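Local coordinates for probable transcriptional regulator, TetR family protein (Rhodococcus sp., PDB 3BJB), which probably binds DNA through an N-terminal helix-turn-helix domain and regulates transcription, as other TetR-family proteins do, at residues T156-L160 and L199-S203; F142-M146 and L166-W170; V71-V75 and V132-V138; M81-F85 and N101-A106; A106-L111 and W170-I174. The contacts are given in a common frame with arbitrary orientation. Residues are numbered along the deposited sequence.

Contact 1 of 5, residues T156-L160 and L199-S203; sequences TEEDL and LVNLS. With SO4 (sulfate ion), chain M.
A capping box starts helix 157-179 here, and the chain's C-terminal tail lies against it. Residues 157-160 are helical. The tail leaves helix 184-198 in a type I turn from Leu-199 to Leu-202, closed by Leu-202 N to Leu-199 O at 3.3 Å. The nearest CA pair is Asp-159 and Leu-202, 6.0 Å apart. Asp-159 (m, chi1 -69°) is the residue most covered by the contact, and its carboxylate faces two ways. OD2 caps Thr-156 (p, phi/psi -76/159), taking Thr-156 N at 2.9 Å and Thr-156 OG1 at 2.6 Å; Asp-159 N bonds weakly to Thr-156 OG1 at 3.4 Å. Asp-159 OD1 lies 3.3 Å from Leu-202 CD1 and 3.6 Å from Asn-201 O. The CA-to-CB bonds of Asn-201 (chi1 -52°) and Glu-158 (chi1 -142°) each point toward the opposite segment. In TetR-family proteins the subunits usually pair through their C-terminal helices; here Asn-201 packs on Leu-197 of the second subunit. A sulfate, probably from the crystallisation liquor, accepts from Glu-157 N (O4, 3.3 Å) and Glu-158 N (O1, 3.0 Å). The one hydrogen bond between the segments is weak, from Asn-201 ND2 to Glu-158 OE2 at 3.3 Å.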
# COMPACT_ATOMS: atom_id res chain seq x y z
N THR B 156 -9.16 -1.46 -24.28
CA THR B 156 -10.41 -0.74 -24.03
C THR B 156 -10.21 -0.10 -22.66
O THR B 156 -9.36 -0.55 -21.88
CB THR B 156 -11.64 -1.69 -24.01
OG1 THR B 156 -11.48 -2.71 -23.01
CG2 THR B 156 -11.84 -2.34 -25.39
N GLU B 157 -10.98 0.94 -22.35
CA GLU B 157 -10.85 1.58 -21.03
C GLU B 157 -11.21 0.62 -19.88
O GLU B 157 -10.62 0.68 -18.81
CB GLU B 157 -11.66 2.88 -20.94
CG GLU B 157 -11.31 3.94 -22.02
CD GLU B 157 -9.82 3.95 -22.42
OE1 GLU B 157 -8.98 4.43 -21.62
OE2 GLU B 157 -9.50 3.49 -23.55
N GLU B 158 -12.16 -0.26 -20.12
CA GLU B 158 -12.53 -1.30 -19.18
C GLU B 158 -11.32 -2.17 -18.78
O GLU B 158 -11.14 -2.45 -17.59
CB GLU B 158 -13.63 -2.19 -19.77
CG GLU B 158 -14.67 -2.62 -18.74
CD GLU B 158 -14.85 -4.13 -18.68
OE1 GLU B 158 -15.44 -4.71 -19.63
OE2 GLU B 158 -14.39 -4.72 -17.64
N ASP B 159 -10.54 -2.59 -19.79
CA ASP B 159 -9.23 -3.24 -19.65
C ASP B 159 -8.25 -2.44 -18.81
O ASP B 159 -7.61 -3.00 -17.93
CB ASP B 159 -8.57 -3.39 -21.01
CG ASP B 159 -9.26 -4.39 -21.91
OD1 ASP B 159 -9.75 -5.41 -21.39
OD2 ASP B 159 -9.27 -4.15 -23.15
N LEU B 160 -8.08 -1.16 -19.12
CA LEU B 160 -7.14 -0.30 -18.40
C LEU B 160 -7.54 -0.21 -16.93
O LEU B 160 -6.71 -0.34 -16.01
CB LEU B 160 -7.15 1.11 -19.02
CG LEU B 160 -6.18 1.54 -20.13
CD1 LEU B 160 -5.18 0.45 -20.46
CD2 LEU B 160 -6.87 2.09 -21.39
N LEU B 199 -9.92 -9.72 -14.19
CA LEU B 199 -9.67 -9.70 -15.65
C LEU B 199 -10.58 -10.58 -16.52
O LEU B 199 -10.18 -10.94 -17.63
CB LEU B 199 -8.20 -10.03 -15.95
CG LEU B 199 -7.11 -9.28 -15.19
CD1 LEU B 199 -5.78 -9.92 -15.52
CD2 LEU B 199 -7.13 -7.78 -15.54
N VAL B 200 -11.78 -10.88 -16.04
CA VAL B 200 -12.76 -11.64 -16.85
C VAL B 200 -12.90 -11.15 -18.27
O VAL B 200 -12.96 -11.95 -19.18
CB VAL B 200 -14.19 -11.65 -16.25
CG1 VAL B 200 -14.43 -12.92 -15.48
CG2 VAL B 200 -14.47 -10.39 -15.41
N ASN B 201 -12.93 -9.83 -18.46
CA ASN B 201 -13.29 -9.22 -19.76
C ASN B 201 -12.11 -8.79 -20.65
O ASN B 201 -12.28 -7.97 -21.55
CB ASN B 201 -14.26 -8.06 -19.53
CG ASN B 201 -15.45 -8.48 -18.67
OD1 ASN B 201 -16.23 -9.37 -19.04
ND2 ASN B 201 -15.59 -7.84 -17.50
N LEU B 202 -10.94 -9.35 -20.37
CA LEU B 202 -9.72 -9.01 -21.10
C LEU B 202 -9.64 -9.59 -22.54
O LEU B 202 -9.26 -10.76 -22.74
CB LEU B 202 -8.52 -9.41 -20.26
CG LEU B 202 -7.45 -8.32 -20.23
CD1 LEU B 202 -7.88 -7.21 -19.30
CD2 LEU B 202 -6.15 -8.89 -19.79
N SER B 203 -9.98 -8.76 -23.53
CA SER B 203 -10.08 -9.19 -24.95
C SER B 203 -8.73 -9.38 -25.67
O SER B 203 -8.64 -9.30 -26.90
CB SER B 203 -10.96 -8.20 -25.75
OG SER B 203 -10.55 -6.85 -25.54
S SO4 M . -14.48 0.95 -23.68
O1 SO4 M . -13.93 0.22 -22.53
O2 SO4 M . -15.27 0.02 -24.50
O3 SO4 M . -15.38 1.98 -23.18
O4 SO4 M . -13.40 1.54 -24.47

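Contact 2 of 5, residues F142-M146 and L166-W170; sequences FRQIM and LVQLW
Two helices of the all-helical TetR C-terminal domain cross here in its buried interior. The segments 142-146 and 166-170 are both helical. Their axes come within 11.9 Å at 111°, so large side chains fill the gap. Phe-142 has chi1 near -145°, between wells, and points toward the other helix. Its CD1 meets Val-167 CG1 at 3.6 Å, and its CE1 meets Trp-170 CZ3 at 3.5 Å. Trp-170 is t, with chi2 of 70°. Its six-membered ring lies oblique to the Phe-142 ring, with planes at 36° and centroids 5.1 Å apart. Met-146, a selenomethionine, extends as m, t with chi3 of 95°. This puts its SE 3.7 Å from Val-167 CG1 and its CE 3.4 Å from Leu-166 CD2. Leu-166 is t, p; Val-167 has chi1 of -26°, off the wells. Val-99 and Leu-103 of helix 95-111 also touch Met-146 and Leu-166. With the indole NH satisfied by Thr-107 OG1, what the segments share is apolar packing, which rests on shape and burial rather than on polar pairing.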
# COMPACT_ATOMS: atom_id res chain seq x y z
N PHE B 142 4.37 -0.39 -15.72
CA PHE B 142 3.84 -1.64 -15.27
C PHE B 142 2.75 -2.11 -16.19
O PHE B 142 2.90 -3.08 -16.92
CB PHE B 142 3.35 -1.52 -13.84
CG PHE B 142 3.58 -2.73 -13.05
CD1 PHE B 142 2.67 -3.14 -12.09
CD2 PHE B 142 4.69 -3.53 -13.32
CE1 PHE B 142 2.88 -4.34 -11.37
CE2 PHE B 142 4.92 -4.74 -12.62
CZ PHE B 142 4.02 -5.15 -11.62
N ARG B 143 1.66 -1.37 -16.17
CA ARG B 143 0.60 -1.51 -17.11
C ARG B 143 1.05 -1.98 -18.52
O ARG B 143 0.38 -2.82 -19.13
CB ARG B 143 -0.12 -0.18 -17.17
CG ARG B 143 -1.51 -0.18 -17.76
CD ARG B 143 -1.84 1.23 -18.15
NE ARG B 143 -0.86 1.69 -19.14
CZ ARG B 143 -0.65 2.96 -19.47
NH1 ARG B 143 -1.34 3.94 -18.88
NH2 ARG B 143 0.28 3.26 -20.38
N GLN B 144 2.16 -1.44 -19.06
CA GLN B 144 2.65 -1.87 -20.39
C GLN B 144 3.34 -3.24 -20.44
O GLN B 144 3.46 -3.83 -21.50
CB GLN B 144 3.60 -0.85 -21.03
CG GLN B 144 2.91 0.19 -21.85
CD GLN B 144 2.27 -0.37 -23.12
OE1 GLN B 144 1.48 0.32 -23.76
NE2 GLN B 144 2.60 -1.60 -23.49
N ILE B 145 3.85 -3.72 -19.31
CA ILE B 145 4.46 -5.03 -19.29
C ILE B 145 3.39 -6.09 -19.35
O ILE B 145 3.57 -7.14 -19.97
CB ILE B 145 5.33 -5.24 -18.05
CG1 ILE B 145 6.55 -4.33 -18.12
CG2 ILE B 145 5.75 -6.74 -17.92
CD1 ILE B 145 7.38 -4.36 -16.87
N MSE B 146 2.27 -5.79 -18.70
CA MSE B 146 1.14 -6.69 -18.56
C MSE B 146 0.34 -6.70 -19.85
O MSE B 146 -0.03 -7.76 -20.36
CB MSE B 146 0.24 -6.24 -17.41
CG MSE B 146 0.96 -6.09 -16.07
SE MSE B 146 -0.30 -5.43 -14.68
CE MSE B 146 -0.80 -7.14 -13.94
N LEU B 166 -5.94 -4.16 -10.57
CA LEU B 166 -5.02 -5.25 -10.27
C LEU B 166 -3.73 -4.74 -9.62
O LEU B 166 -3.46 -5.10 -8.48
CB LEU B 166 -4.74 -6.12 -11.49
CG LEU B 166 -3.99 -7.46 -11.34
CD1 LEU B 166 -4.63 -8.42 -10.34
CD2 LEU B 166 -3.81 -8.15 -12.70
N VAL B 167 -2.95 -3.87 -10.29
CA VAL B 167 -1.66 -3.46 -9.69
C VAL B 167 -1.88 -2.81 -8.34
O VAL B 167 -1.00 -2.81 -7.48
CB VAL B 167 -0.70 -2.61 -10.59
CG1 VAL B 167 -0.93 -2.84 -12.07
CG2 VAL B 167 -0.76 -1.13 -10.26
N GLN B 168 -3.08 -2.27 -8.14
CA GLN B 168 -3.45 -1.64 -6.87
C GLN B 168 -3.57 -2.70 -5.79
O GLN B 168 -2.75 -2.74 -4.87
CB GLN B 168 -4.71 -0.75 -6.98
CG GLN B 168 -4.40 0.80 -6.91
CD GLN B 168 -3.11 1.15 -6.07
OE1 GLN B 168 -3.19 1.47 -4.87
NE2 GLN B 168 -1.93 1.08 -6.72
N LEU B 169 -4.56 -3.58 -5.95
CA LEU B 169 -4.64 -4.82 -5.17
C LEU B 169 -3.29 -5.55 -5.02
O LEU B 169 -3.02 -6.14 -3.98
CB LEU B 169 -5.67 -5.74 -5.80
CG LEU B 169 -5.85 -7.15 -5.24
CD1 LEU B 169 -5.88 -7.17 -3.74
CD2 LEU B 169 -7.17 -7.67 -5.74
N TRP B 170 -2.44 -5.48 -6.03
CA TRP B 170 -1.21 -6.24 -6.01
C TRP B 170 -0.24 -5.62 -5.03
O TRP B 170 0.27 -6.31 -4.15
CB TRP B 170 -0.61 -6.33 -7.39
CG TRP B 170 0.69 -7.02 -7.39
CD1 TRP B 170 0.91 -8.34 -7.17
CD2 TRP B 170 1.97 -6.43 -7.60
NE1 TRP B 170 2.23 -8.62 -7.24
CE2 TRP B 170 2.91 -7.47 -7.51
CE3 TRP B 170 2.40 -5.12 -7.87
CZ2 TRP B 170 4.28 -7.25 -7.66
CZ3 TRP B 170 3.77 -4.89 -8.03
CH2 TRP B 170 4.70 -5.97 -7.92

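Contact 3 of 5, residues V71-V75 and V132-V138; sequences VAVMV and VPDAGKV
This helix-helix contact joins helix 66-86, which in the TetR fold links the DNA-binding head to the C-terminal domain, to the start of helix 134-150. Residues 71-75 are helical. Val-132 is extended (phi/psi -122/102), Pro-133 turns the chain, and the chain then enters helix 134-150. Ala-135 N bonds back to Val-132 O at 3.0 Å. The two axes approach to 9.1 Å, with 27° between N-to-C directions, so the helices run roughly the same way. The closest CA pairs are Val-71 with Ala-135 (6.3 Å) and Val-75 with Val-138 (5.4 Å). Val-71 and Val-75, one turn apart and both t, are the bumps of the first helix. Val-71 fills the hollow at the start of the second: its CG1 lies 3.4 Å from Asp-134 CB, 3.8 Å from Ala-135 N and 4.2 Å from Val-132 CG2. Ala-135 directs its CB away, which leaves its backbone open to this valine. Val-75 CG2 sits between Asp-134 O (3.9 Å) and Lys-137 CB (4.0 Å). Val-138 (m) is the return bump. It reaches between Val-71, Met-74 and Val-75, with its CG1 4.0 Å from Met-74 CG. Ile-78 also packs on it. The closest pair is Val-75 CG2 and Val-138 CG1, at 3.2 Å.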
# COMPACT_ATOMS: atom_id res chain seq x y z
N VAL B 71 11.72 6.24 -6.23
CA VAL B 71 10.73 6.11 -7.28
C VAL B 71 11.42 5.85 -8.61
O VAL B 71 11.02 4.96 -9.36
CB VAL B 71 9.86 7.37 -7.37
CG1 VAL B 71 9.14 7.43 -8.72
CG2 VAL B 71 8.87 7.39 -6.21
N ALA B 72 12.49 6.58 -8.88
CA ALA B 72 13.33 6.33 -10.06
C ALA B 72 13.98 4.94 -9.98
O ALA B 72 14.18 4.32 -11.02
CB ALA B 72 14.40 7.41 -10.22
N VAL B 73 14.33 4.47 -8.78
CA VAL B 73 14.91 3.12 -8.64
C VAL B 73 13.86 2.10 -9.04
O VAL B 73 14.15 1.22 -9.82
CB VAL B 73 15.48 2.81 -7.22
CG1 VAL B 73 15.60 1.32 -7.00
CG2 VAL B 73 16.84 3.44 -7.03
N MSE B 74 12.65 2.24 -8.50
CA MSE B 74 11.50 1.42 -8.87
C MSE B 74 11.22 1.36 -10.40
O MSE B 74 11.05 0.29 -10.97
CB MSE B 74 10.28 1.94 -8.12
CG MSE B 74 8.98 1.33 -8.54
SE MSE B 74 8.44 -0.19 -7.45
CE MSE B 74 9.77 -1.51 -8.04
N VAL B 75 11.19 2.52 -11.06
CA VAL B 75 10.98 2.62 -12.51
C VAL B 75 12.05 1.86 -13.29
O VAL B 75 11.73 1.10 -14.23
CB VAL B 75 10.92 4.11 -12.95
CG1 VAL B 75 11.17 4.29 -14.44
CG2 VAL B 75 9.59 4.72 -12.54
N VAL B 132 6.24 14.52 -7.37
CA VAL B 132 7.28 13.69 -7.97
C VAL B 132 6.69 13.02 -9.20
O VAL B 132 5.93 12.06 -9.08
CB VAL B 132 7.97 12.72 -6.95
CG1 VAL B 132 7.22 12.66 -5.62
CG2 VAL B 132 8.21 11.33 -7.55
N PRO B 133 7.03 13.57 -10.38
CA PRO B 133 6.43 13.25 -11.68
C PRO B 133 6.88 11.92 -12.27
O PRO B 133 6.44 11.56 -13.36
CB PRO B 133 6.90 14.40 -12.58
CG PRO B 133 7.56 15.40 -11.67
CD PRO B 133 8.08 14.59 -10.53
N ASP B 134 7.77 11.21 -11.57
CA ASP B 134 8.15 9.86 -11.95
C ASP B 134 7.15 8.89 -11.32
O ASP B 134 7.15 7.69 -11.64
CB ASP B 134 9.55 9.52 -11.42
CG ASP B 134 10.66 9.71 -12.45
OD1 ASP B 134 10.37 9.91 -13.66
OD2 ASP B 134 11.85 9.64 -12.05
N ALA B 135 6.32 9.38 -10.40
CA ALA B 135 5.42 8.51 -9.64
C ALA B 135 4.42 7.89 -10.59
O ALA B 135 4.16 6.69 -10.50
CB ALA B 135 4.72 9.28 -8.52
N GLY B 136 3.87 8.70 -11.50
CA GLY B 136 3.02 8.19 -12.60
C GLY B 136 3.68 7.11 -13.44
O GLY B 136 3.13 6.01 -13.58
N LYS B 137 4.85 7.41 -14.00
CA LYS B 137 5.66 6.47 -14.79
C LYS B 137 5.60 5.01 -14.36
O LYS B 137 5.63 4.14 -15.21
CB LYS B 137 7.12 6.88 -14.79
CG LYS B 137 7.50 7.93 -15.79
CD LYS B 137 8.98 7.79 -16.18
CE LYS B 137 9.47 9.02 -16.93
NZ LYS B 137 8.73 9.20 -18.21
N VAL B 138 5.55 4.72 -13.06
CA VAL B 138 5.61 3.33 -12.63
C VAL B 138 4.32 2.58 -12.96
O VAL B 138 4.37 1.44 -13.41
CB VAL B 138 6.01 3.12 -11.13
CG1 VAL B 138 7.05 4.14 -10.68
CG2 VAL B 138 4.76 3.06 -10.19

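Contact 4 of 5, residues M81-F85 and N101-A106; sequences MGVGF and NVLVRA
The contact belongs to the packing between helix 66-86 near its C-terminal end and helix 95-111, the next helix in the chain. Both segments are helical. Their axes come within 10.9 Å at 124°. The nearest CA pairs are Met-81 with Ala-106 (7.2 Å) and Phe-85 with Val-102 (7.1 Å). Phe-85 is t, with chi2 of 90°, and reaches across the gap. Val-102 (m) places CG1 over its face, 3.6 Å from the ring centroid and 22° off the normal, a CH-pi contact. Phe-85 CE1 also lies 4.1 Å from Asn-101 CB. In the TetR fold this joins the long connecting helix to the C-terminal domain. Ala-149 of helix 134-150 touches both Phe-85 and Val-102. Met-81, a selenomethionine, is p at all three chi angles, so it folds over and brings CE 3.9 Å from Ala-106 CB. Arg-105 (t, p, p) reaches across to helix 66-86. The face of its guanidinium lies over Phe-85 CD1, which is 4.1 Å from Arg-105 NH2. NH2 itself makes a weak hydrogen bond to Ser-88 O. Arg-105 NH1 gives a weak but straight hydrogen bond to Gly-84 O, at 3.3 Å and 170°.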
# COMPACT_ATOMS: atom_id res chain seq x y z
N MSE B 81 12.72 -5.76 -15.26
CA MSE B 81 12.05 -7.04 -15.11
C MSE B 81 11.15 -7.30 -16.31
O MSE B 81 10.87 -8.46 -16.65
CB MSE B 81 11.30 -7.15 -13.77
CG MSE B 81 9.89 -6.52 -13.70
SE MSE B 81 8.44 -7.71 -14.37
CE MSE B 81 8.97 -9.35 -13.43
N GLY B 82 10.71 -6.21 -16.95
CA GLY B 82 10.00 -6.28 -18.21
C GLY B 82 10.88 -6.86 -19.30
O GLY B 82 10.44 -7.72 -20.07
N VAL B 83 12.13 -6.39 -19.35
CA VAL B 83 13.16 -6.94 -20.23
C VAL B 83 13.30 -8.45 -20.00
O VAL B 83 13.21 -9.23 -20.95
CB VAL B 83 14.54 -6.25 -20.00
CG1 VAL B 83 15.65 -6.93 -20.79
CG2 VAL B 83 14.47 -4.77 -20.33
N GLY B 84 13.50 -8.83 -18.74
CA GLY B 84 13.74 -10.22 -18.35
C GLY B 84 12.54 -11.13 -18.52
O GLY B 84 12.68 -12.35 -18.60
N PHE B 85 11.36 -10.52 -18.56
CA PHE B 85 10.14 -11.26 -18.85
C PHE B 85 9.98 -11.53 -20.36
O PHE B 85 9.63 -12.64 -20.76
CB PHE B 85 8.91 -10.58 -18.25
CG PHE B 85 7.66 -11.43 -18.34
CD1 PHE B 85 7.33 -12.32 -17.31
CD2 PHE B 85 6.83 -11.35 -19.47
CE1 PHE B 85 6.17 -13.12 -17.40
CE2 PHE B 85 5.68 -12.15 -19.57
CZ PHE B 85 5.34 -13.03 -18.53
N ASN B 101 1.38 -14.48 -14.74
CA ASN B 101 2.79 -14.88 -14.77
C ASN B 101 3.78 -13.73 -14.55
O ASN B 101 4.86 -13.93 -14.00
CB ASN B 101 3.17 -15.64 -16.06
CG ASN B 101 2.52 -17.03 -16.16
OD1 ASN B 101 2.13 -17.45 -17.25
ND2 ASN B 101 2.43 -17.74 -15.04
N VAL B 102 3.43 -12.53 -15.01
CA VAL B 102 4.30 -11.39 -14.79
C VAL B 102 4.28 -10.99 -13.31
O VAL B 102 5.32 -10.64 -12.72
CB VAL B 102 3.98 -10.16 -15.72
CG1 VAL B 102 3.58 -10.58 -17.08
CG2 VAL B 102 2.90 -9.26 -15.13
N LEU B 103 3.08 -11.04 -12.72
CA LEU B 103 2.88 -10.63 -11.36
C LEU B 103 3.64 -11.56 -10.44
O LEU B 103 4.34 -11.09 -9.54
CB LEU B 103 1.38 -10.54 -11.03
CG LEU B 103 0.72 -9.15 -10.90
CD1 LEU B 103 1.33 -8.07 -11.80
CD2 LEU B 103 -0.78 -9.23 -11.14
N VAL B 104 3.56 -12.87 -10.73
CA VAL B 104 4.30 -13.91 -10.00
C VAL B 104 5.82 -13.69 -10.07
O VAL B 104 6.52 -13.76 -9.05
CB VAL B 104 3.94 -15.35 -10.52
CG1 VAL B 104 4.91 -16.41 -9.99
CG2 VAL B 104 2.50 -15.72 -10.16
N ARG B 105 6.31 -13.41 -11.27
CA ARG B 105 7.69 -13.03 -11.47
C ARG B 105 8.12 -11.80 -10.67
O ARG B 105 9.18 -11.82 -10.06
CB ARG B 105 7.93 -12.74 -12.95
CG ARG B 105 9.37 -12.44 -13.29
CD ARG B 105 10.18 -13.70 -13.21
NE ARG B 105 9.97 -14.51 -14.41
CZ ARG B 105 10.54 -14.28 -15.59
NH1 ARG B 105 11.40 -13.26 -15.75
NH2 ARG B 105 10.27 -15.09 -16.60
N ALA B 106 7.33 -10.73 -10.69
CA ALA B 106 7.67 -9.53 -9.94
C ALA B 106 7.62 -9.75 -8.41
O ALA B 106 8.55 -9.38 -7.68
CB ALA B 106 6.77 -8.40 -10.34

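Contact 5 of 5, residues A106-L111 and W170-I174; sequences ATRGLL and WFGVI. With SO4 (sulfate ion), chain N.
This is a buried helix-helix contact in the TetR C-terminal domain, between the end of helix 95-111 and the second half of helix 157-179. Both segments are helical. Their axes pass at 11.4 Å and cross at -35°, and Thr-107 and Ile-174 have the nearest CA atoms, 6.9 Å apart. Trp-170 and Ile-174, one turn apart, carry the contact from one side. Trp-170 (t, chi2 70°) lays its benzo ring beside Ala-106 and Leu-110: its CZ2 is 3.8 Å from Ala-106 CB, and its CH2 is 3.7 Å from Leu-110 CD2. Ile-174 (m, m) puts CD1 3.4 Å from Thr-107 CG2. Its CG2 meets Leu-110 CD2 at 4.0 Å and Leu-111 CD1 at 4.2 Å. The CA-to-CB bond of Arg-108 points away; its guanidinium makes a salt bridge with Glu-188, and Arg-108 NH1 gives a hydrogen bond to sulfate O1 at 2.5 Å. Thr-107 OG1 bonds to Leu-103 O and also accepts from the indole at the ring edge: Trp-170 NE1 to Thr-107 OG1 is 3.0 Å, at 163°.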
# COMPACT_ATOMS: atom_id res chain seq x y z
N ALA B 106 7.33 -10.73 -10.69
CA ALA B 106 7.67 -9.53 -9.94
C ALA B 106 7.62 -9.75 -8.41
O ALA B 106 8.55 -9.38 -7.68
CB ALA B 106 6.77 -8.40 -10.34
N THR B 107 6.54 -10.38 -7.94
CA THR B 107 6.37 -10.70 -6.54
C THR B 107 7.62 -11.44 -6.05
O THR B 107 8.19 -11.12 -4.99
CB THR B 107 5.15 -11.59 -6.31
OG1 THR B 107 3.97 -11.00 -6.91
CG2 THR B 107 4.92 -11.78 -4.84
N ARG B 108 8.05 -12.42 -6.85
CA ARG B 108 9.16 -13.24 -6.45
C ARG B 108 10.44 -12.46 -6.36
O ARG B 108 11.09 -12.49 -5.32
CB ARG B 108 9.28 -14.47 -7.32
CG ARG B 108 8.35 -15.58 -6.83
CD ARG B 108 8.30 -16.68 -7.84
NE ARG B 108 7.23 -17.60 -7.51
CZ ARG B 108 6.88 -18.63 -8.26
NH1 ARG B 108 5.91 -19.42 -7.84
NH2 ARG B 108 7.52 -18.87 -9.38
N GLY B 109 10.78 -11.71 -7.40
CA GLY B 109 11.98 -10.87 -7.39
C GLY B 109 12.00 -9.72 -6.40
O GLY B 109 13.06 -9.34 -5.94
N LEU B 110 10.84 -9.17 -6.07
CA LEU B 110 10.70 -8.23 -4.95
C LEU B 110 10.92 -8.87 -3.60
O LEU B 110 11.68 -8.35 -2.76
CB LEU B 110 9.31 -7.59 -4.95
CG LEU B 110 9.08 -6.11 -5.27
CD1 LEU B 110 9.89 -5.61 -6.44
CD2 LEU B 110 7.62 -5.94 -5.60
N LEU B 111 10.23 -9.99 -3.36
CA LEU B 111 10.33 -10.72 -2.10
C LEU B 111 11.73 -11.28 -1.86
O LEU B 111 12.04 -11.59 -0.73
CB LEU B 111 9.33 -11.84 -2.08
CG LEU B 111 7.96 -11.75 -1.38
CD1 LEU B 111 7.46 -10.37 -0.92
CD2 LEU B 111 6.99 -12.34 -2.34
N TRP B 170 -2.44 -5.48 -6.03
CA TRP B 170 -1.21 -6.24 -6.01
C TRP B 170 -0.24 -5.62 -5.03
O TRP B 170 0.27 -6.31 -4.15
CB TRP B 170 -0.61 -6.33 -7.39
CG TRP B 170 0.69 -7.02 -7.39
CD1 TRP B 170 0.91 -8.34 -7.17
CD2 TRP B 170 1.97 -6.43 -7.60
NE1 TRP B 170 2.23 -8.62 -7.24
CE2 TRP B 170 2.91 -7.47 -7.51
CE3 TRP B 170 2.40 -5.12 -7.87
CZ2 TRP B 170 4.28 -7.25 -7.66
CZ3 TRP B 170 3.77 -4.89 -8.03
CH2 TRP B 170 4.70 -5.97 -7.92
N PHE B 171 0.00 -4.32 -5.20
CA PHE B 171 0.82 -3.54 -4.26
C PHE B 171 0.43 -3.82 -2.82
O PHE B 171 1.30 -3.91 -1.97
CB PHE B 171 0.72 -2.03 -4.52
CG PHE B 171 1.84 -1.49 -5.33
CD1 PHE B 171 2.78 -0.64 -4.75
CD2 PHE B 171 1.98 -1.84 -6.68
CE1 PHE B 171 3.85 -0.15 -5.52
CE2 PHE B 171 3.05 -1.34 -7.48
CZ PHE B 171 3.98 -0.50 -6.89
N GLY B 172 -0.86 -3.94 -2.56
CA GLY B 172 -1.32 -4.22 -1.21
C GLY B 172 -0.84 -5.58 -0.72
O GLY B 172 -0.35 -5.70 0.40
N VAL B 173 -0.93 -6.59 -1.60
CA VAL B 173 -0.59 -7.94 -1.23
C VAL B 173 0.89 -8.03 -0.90
O VAL B 173 1.27 -8.71 0.10
CB VAL B 173 -0.92 -8.93 -2.36
CG1 VAL B 173 -0.59 -10.34 -1.93
CG2 VAL B 173 -2.43 -8.78 -2.81
N ILE B 174 1.73 -7.37 -1.71
CA ILE B 174 3.17 -7.38 -1.46
C ILE B 174 3.48 -6.71 -0.13
O ILE B 174 4.20 -7.26 0.70
CB ILE B 174 3.98 -6.67 -2.55
CG1 ILE B 174 3.55 -7.14 -3.92
CG2 ILE B 174 5.45 -7.06 -2.42
CD1 ILE B 174 3.97 -8.55 -4.17
S SO4 N . 5.59 -22.31 -10.24
O1 SO4 N . 5.98 -21.69 -8.98
O2 SO4 N . 5.60 -23.76 -10.08
O3 SO4 N . 4.22 -21.86 -10.58
O4 SO4 N . 6.56 -21.93 -11.27

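Overall arrangement
Contacts 2, 4 and 5 form one continuous packed region, with centres 11 Å apart in each pairing. Trp-170 belongs to both 2 and 5, and Ala-106 to both 4 and 5. Leu-103 of contact 4 bridges the three, touching Met-146, Leu-166 and Trp-170. Contact 1 adjoins this region through Leu-199 on Leu-166, its centre 13 Å from that of contact 2. Contact 3 lies at the other end, 25 Å from contact 1 between centres. It shares helix 66-86 with contact 4 and helix 134-150 with contact 2, and lies nearest the DNA-binding head. The second subunit touches contacts 1, 2 and 5. The sulfates at contacts 1 and 5 are probably from the crystallisation liquor.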